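Side-chain contacts in acyl-CoA thioester hydrolase HI0827 (Haemophilus influenzae Rd KW20, PDB 3BJK), which probably hydrolyses the thioester bond of a broad range of acyl-coenzyme A molecules and assembles as a hexamer, a trimer of dimers: residues S40-G45 with C113-V118; L85-S90 with A146-Q151. The protein carries 1 engineered substitution. All blocks are in the same frame, centred on the assembly; numbering follows the deposited sequence.

Contact 1: residues S40-G45 with C113-V118; sequences SQMAMG and CVTDAV. Engineered in segment 40-45: Ala43 (natural residue Asp).
Met42 reaches from helix 35-54 and lays its thioether end over Thr115 and Ala117 of strand 111-123. Its methyl CE touches the methyl CG2 of Thr115 at 3.6 Å. The sulfur SD of Met42 lies 3.9 Å from CB of Ala117, and CE lies 4.2 Å from the same CB. One thioether therefore spans two strand residues whose CB atoms both point toward the helix. The Met42 chain is extended at chi2 and bends at chi3 (-74°), which turns CE aside from the line of the chain and against Thr115 CG2. Thr115 presents its methyl because CG2 stands anti to its backbone N. This is the hotdog fold, in which a long central helix is wrapped by an antiparallel sheet. The segment axes come within 9.8 Å and cross at -48°. Met42 also packs on Val96 and Val98 of strand 91-101, so it sits over two neighbouring strands. A classic beta bulge interrupts strand 111-123 here, with Val114 and Thr115 together set opposite Val98. The CB of Asp116 points away from the helix, and its OD1 is hydrogen-bonded to Asn67 ND2. Ala43, an engineered residue that is Asp in the natural protein, packs on Met39 of a second subunit.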
# COMPACT_ATOMS: atom_id res chain seq x y z
N SER C 40 5.64 12.14 5.54
CA SER C 40 4.28 11.73 5.86
C SER C 40 4.09 11.50 7.34
O SER C 40 3.08 11.95 7.90
CB SER C 40 3.88 10.46 5.12
OG SER C 40 3.83 10.69 3.75
N GLN C 41 5.07 10.81 7.97
CA GLN C 41 5.04 10.58 9.44
C GLN C 41 5.05 11.93 10.17
O GLN C 41 4.26 12.17 11.06
CB GLN C 41 6.25 9.72 9.89
CG GLN C 41 6.16 8.31 9.51
CD GLN C 41 5.04 7.55 10.23
OE1 GLN C 41 4.14 7.14 9.58
NE2 GLN C 41 5.08 7.44 11.57
N MET C 42 5.95 12.82 9.79
CA MET C 42 6.01 14.18 10.39
C MET C 42 4.71 14.92 10.20
O MET C 42 4.23 15.50 11.14
CB MET C 42 7.16 15.00 9.82
CG MET C 42 8.57 14.42 10.16
SD MET C 42 9.93 15.54 9.80
CE MET C 42 9.97 15.43 8.04
N ALA C 43 4.13 14.83 8.99
CA ALA C 43 2.85 15.46 8.68
C ALA C 43 1.68 14.96 9.54
O ALA C 43 0.84 15.78 10.06
CB ALA C 43 2.53 15.23 7.23
N MET C 44 1.60 13.64 9.65
CA MET C 44 0.57 13.00 10.43
C MET C 44 0.71 13.32 11.91
O MET C 44 -0.29 13.71 12.57
CB MET C 44 0.62 11.50 10.17
CG MET C 44 -0.18 10.64 11.07
SD MET C 44 -0.32 8.95 10.42
CE MET C 44 -0.40 9.16 8.70
N GLY C 45 1.94 13.19 12.41
CA GLY C 45 2.24 13.49 13.79
C GLY C 45 1.96 14.92 14.16
O GLY C 45 1.23 15.23 15.08
N CYS C 113 18.56 11.89 16.47
CA CYS C 113 17.63 12.70 15.67
C CYS C 113 18.03 12.51 14.21
O CYS C 113 19.18 12.69 13.86
CB CYS C 113 17.73 14.18 16.06
SG CYS C 113 16.51 15.08 15.18
N VAL C 114 17.09 12.06 13.40
CA VAL C 114 17.33 11.82 11.98
C VAL C 114 16.78 12.91 11.07
O VAL C 114 17.31 13.10 9.99
CB VAL C 114 16.80 10.40 11.53
CG1 VAL C 114 17.59 9.35 12.21
CG2 VAL C 114 15.31 10.21 11.81
N THR C 115 15.72 13.60 11.49
CA THR C 115 14.97 14.54 10.63
C THR C 115 14.27 15.60 11.49
O THR C 115 13.89 15.35 12.69
CB THR C 115 13.84 13.81 9.76
OG1 THR C 115 14.26 12.51 9.33
CG2 THR C 115 13.47 14.62 8.54
N ASP C 116 14.16 16.82 10.93
CA ASP C 116 13.33 17.84 11.55
C ASP C 116 12.55 18.62 10.51
O ASP C 116 12.79 18.50 9.32
CB ASP C 116 14.11 18.75 12.48
CG ASP C 116 15.16 19.64 11.78
OD1 ASP C 116 14.97 20.17 10.66
OD2 ASP C 116 16.19 19.82 12.42
N ALA C 117 11.58 19.39 10.98
CA ALA C 117 10.78 20.24 10.11
C ALA C 117 9.99 21.24 10.97
O ALA C 117 9.70 21.00 12.16
CB ALA C 117 9.87 19.39 9.29
N VAL C 118 9.58 22.34 10.36
CA VAL C 118 8.62 23.24 11.00
C VAL C 118 7.38 23.37 10.10
O VAL C 118 7.51 23.85 8.98
CB VAL C 118 9.25 24.62 11.24
CG1 VAL C 118 8.20 25.59 11.84
CG2 VAL C 118 10.47 24.46 12.16

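Contact 2: residues L85-S90 with A146-Q151; sequences LKVGRS and ALISEQ
Ile148, in the last helix of the modelled chain, packs against the backbone of Leu85 and Lys86, where strand 77-87 of the hotdog sheet nears its end. The contact lies at the surface and joins helix 139-148 to that sheet. No hydrogen bond crosses it. On the helix side the van der Waals packing is carried by Ile148 alone. Its CD1 sits 3.6 Å from the backbone N of Lys86, and its CG1 lies 3.7 Å from O of Leu85. CG2, the other branch, comes within 3.9 Å of the same Leu85 O. CG1 stands beside the backbone N and anti to the carbonyl carbon (chi1 -72°), and this carries CD1 out over the peptide link between Leu85 and Lys86. The side chains of those two residues start away from the helix, so the strand meets Ile148 mainly with main-chain atoms. Val87 adds a looser apolar touch, its CG2 4.4 Å from CD1 of Ile148, and also packs on Ile133 and Arg135. The polar bonds stay within 146-151. A type I turn runs from Ile148 to Gln151, with Gln151 N bonded to Ile148 O. Gln151 NE2 makes a weak bond to Ser149 O. Ser149 OG donates to Ala146 O at 2.8 Å, lying 27° out of that carbonyl's plane.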
# COMPACT_ATOMS: atom_id res chain seq x y z
N LEU C 85 5.27 26.12 18.55
CA LEU C 85 6.06 27.34 18.57
C LEU C 85 5.21 28.62 18.66
O LEU C 85 5.65 29.64 19.20
CB LEU C 85 6.91 27.41 17.29
CG LEU C 85 8.00 26.32 17.07
CD1 LEU C 85 8.89 26.62 15.85
CD2 LEU C 85 8.86 26.22 18.32
N LYS C 86 3.99 28.55 18.14
CA LYS C 86 3.15 29.71 17.93
C LYS C 86 1.73 29.30 17.56
O LYS C 86 1.52 28.37 16.80
CB LYS C 86 3.75 30.59 16.82
CG LYS C 86 3.18 31.95 16.75
CD LYS C 86 3.68 32.71 15.56
CE LYS C 86 2.81 33.90 15.32
NZ LYS C 86 2.99 34.91 16.39
N VAL C 87 0.77 30.01 18.12
CA VAL C 87 -0.64 29.76 17.84
C VAL C 87 -1.27 31.10 17.45
O VAL C 87 -1.17 32.04 18.19
CB VAL C 87 -1.41 29.22 19.08
CG1 VAL C 87 -2.89 28.91 18.72
CG2 VAL C 87 -0.71 27.99 19.65
N GLY C 88 -1.91 31.16 16.29
CA GLY C 88 -2.54 32.39 15.83
C GLY C 88 -4.01 32.32 16.17
O GLY C 88 -4.46 31.51 16.98
N ARG C 89 -4.78 33.19 15.53
CA ARG C 89 -6.23 33.06 15.59
C ARG C 89 -6.71 31.70 15.03
O ARG C 89 -7.62 31.06 15.57
CB ARG C 89 -6.77 34.23 14.79
CG ARG C 89 -8.25 34.45 14.78
CD ARG C 89 -8.47 35.72 13.96
NE ARG C 89 -9.84 35.93 13.51
CZ ARG C 89 -10.19 36.78 12.53
NH1 ARG C 89 -9.26 37.52 11.88
NH2 ARG C 89 -11.49 36.90 12.21
N SER C 90 -6.08 31.25 13.96
CA SER C 90 -6.43 30.00 13.31
C SER C 90 -5.20 29.13 13.04
O SER C 90 -5.32 27.90 12.87
CB SER C 90 -7.18 30.31 12.00
OG SER C 90 -6.37 31.09 11.10
N ALA C 146 1.60 27.88 27.52
CA ALA C 146 2.44 27.89 28.70
C ALA C 146 3.88 27.56 28.34
O ALA C 146 4.79 28.25 28.77
CB ALA C 146 1.90 26.91 29.73
N LEU C 147 4.09 26.52 27.55
CA LEU C 147 5.44 26.19 27.11
C LEU C 147 6.03 27.26 26.18
O LEU C 147 7.22 27.49 26.18
CB LEU C 147 5.49 24.82 26.43
CG LEU C 147 5.01 23.62 27.28
CD1 LEU C 147 4.67 22.42 26.40
CD2 LEU C 147 6.00 23.19 28.37
N ILE C 148 5.19 27.92 25.38
CA ILE C 148 5.67 29.00 24.53
C ILE C 148 6.14 30.16 25.41
O ILE C 148 7.23 30.70 25.20
CB ILE C 148 4.60 29.45 23.50
CG1 ILE C 148 4.44 28.38 22.41
CG2 ILE C 148 4.99 30.79 22.84
CD1 ILE C 148 3.12 28.46 21.66
N SER C 149 5.35 30.52 26.42
CA SER C 149 5.69 31.65 27.29
C SER C 149 6.98 31.45 28.12
O SER C 149 7.42 32.38 28.81
CB SER C 149 4.51 31.99 28.23
OG SER C 149 4.31 30.98 29.21
N GLU C 150 7.57 30.26 28.05
CA GLU C 150 8.85 29.97 28.71
C GLU C 150 10.10 30.33 27.87
O GLU C 150 11.11 30.80 28.42
CB GLU C 150 8.88 28.51 29.17
CG GLU C 150 7.90 28.24 30.31
CD GLU C 150 7.97 26.82 30.87
OE1 GLU C 150 8.52 25.91 30.19
OE2 GLU C 150 7.46 26.61 31.99
N GLN C 151 10.01 30.15 26.54
CA GLN C 151 11.14 30.35 25.60
C GLN C 151 12.34 29.49 25.99
O GLN C 151 12.33 28.27 25.82
CB GLN C 151 11.57 31.82 25.47
CG GLN C 151 10.49 32.90 25.74
CD GLN C 151 10.70 33.64 27.06
OE1 GLN C 151 11.56 34.53 27.17
NE2 GLN C 151 9.91 33.29 28.07

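Overall arrangement
Contacts 1 and 2 lie about 19 Å apart, centre to centre, and both reach the same antiparallel sheet. Along the chain the order is 40-45, 85-90, 113-118, 146-151, so the two contacts interleave. Contact 1 is buried near the centre of the chain and ties helix 35-54 to strand 111-123. Contact 2 is at the surface, where helix 139-148 packs on strand 77-87. Strand 91-101 lies between those two strands in the sheet. The contacts also meet directly, with Val118 CG1 4.2 Å from Leu85 CD1. One contact thus belongs to the core of the hotdog fold, and the other is a small surface contact where the end of the C-terminal helix meets the sheet.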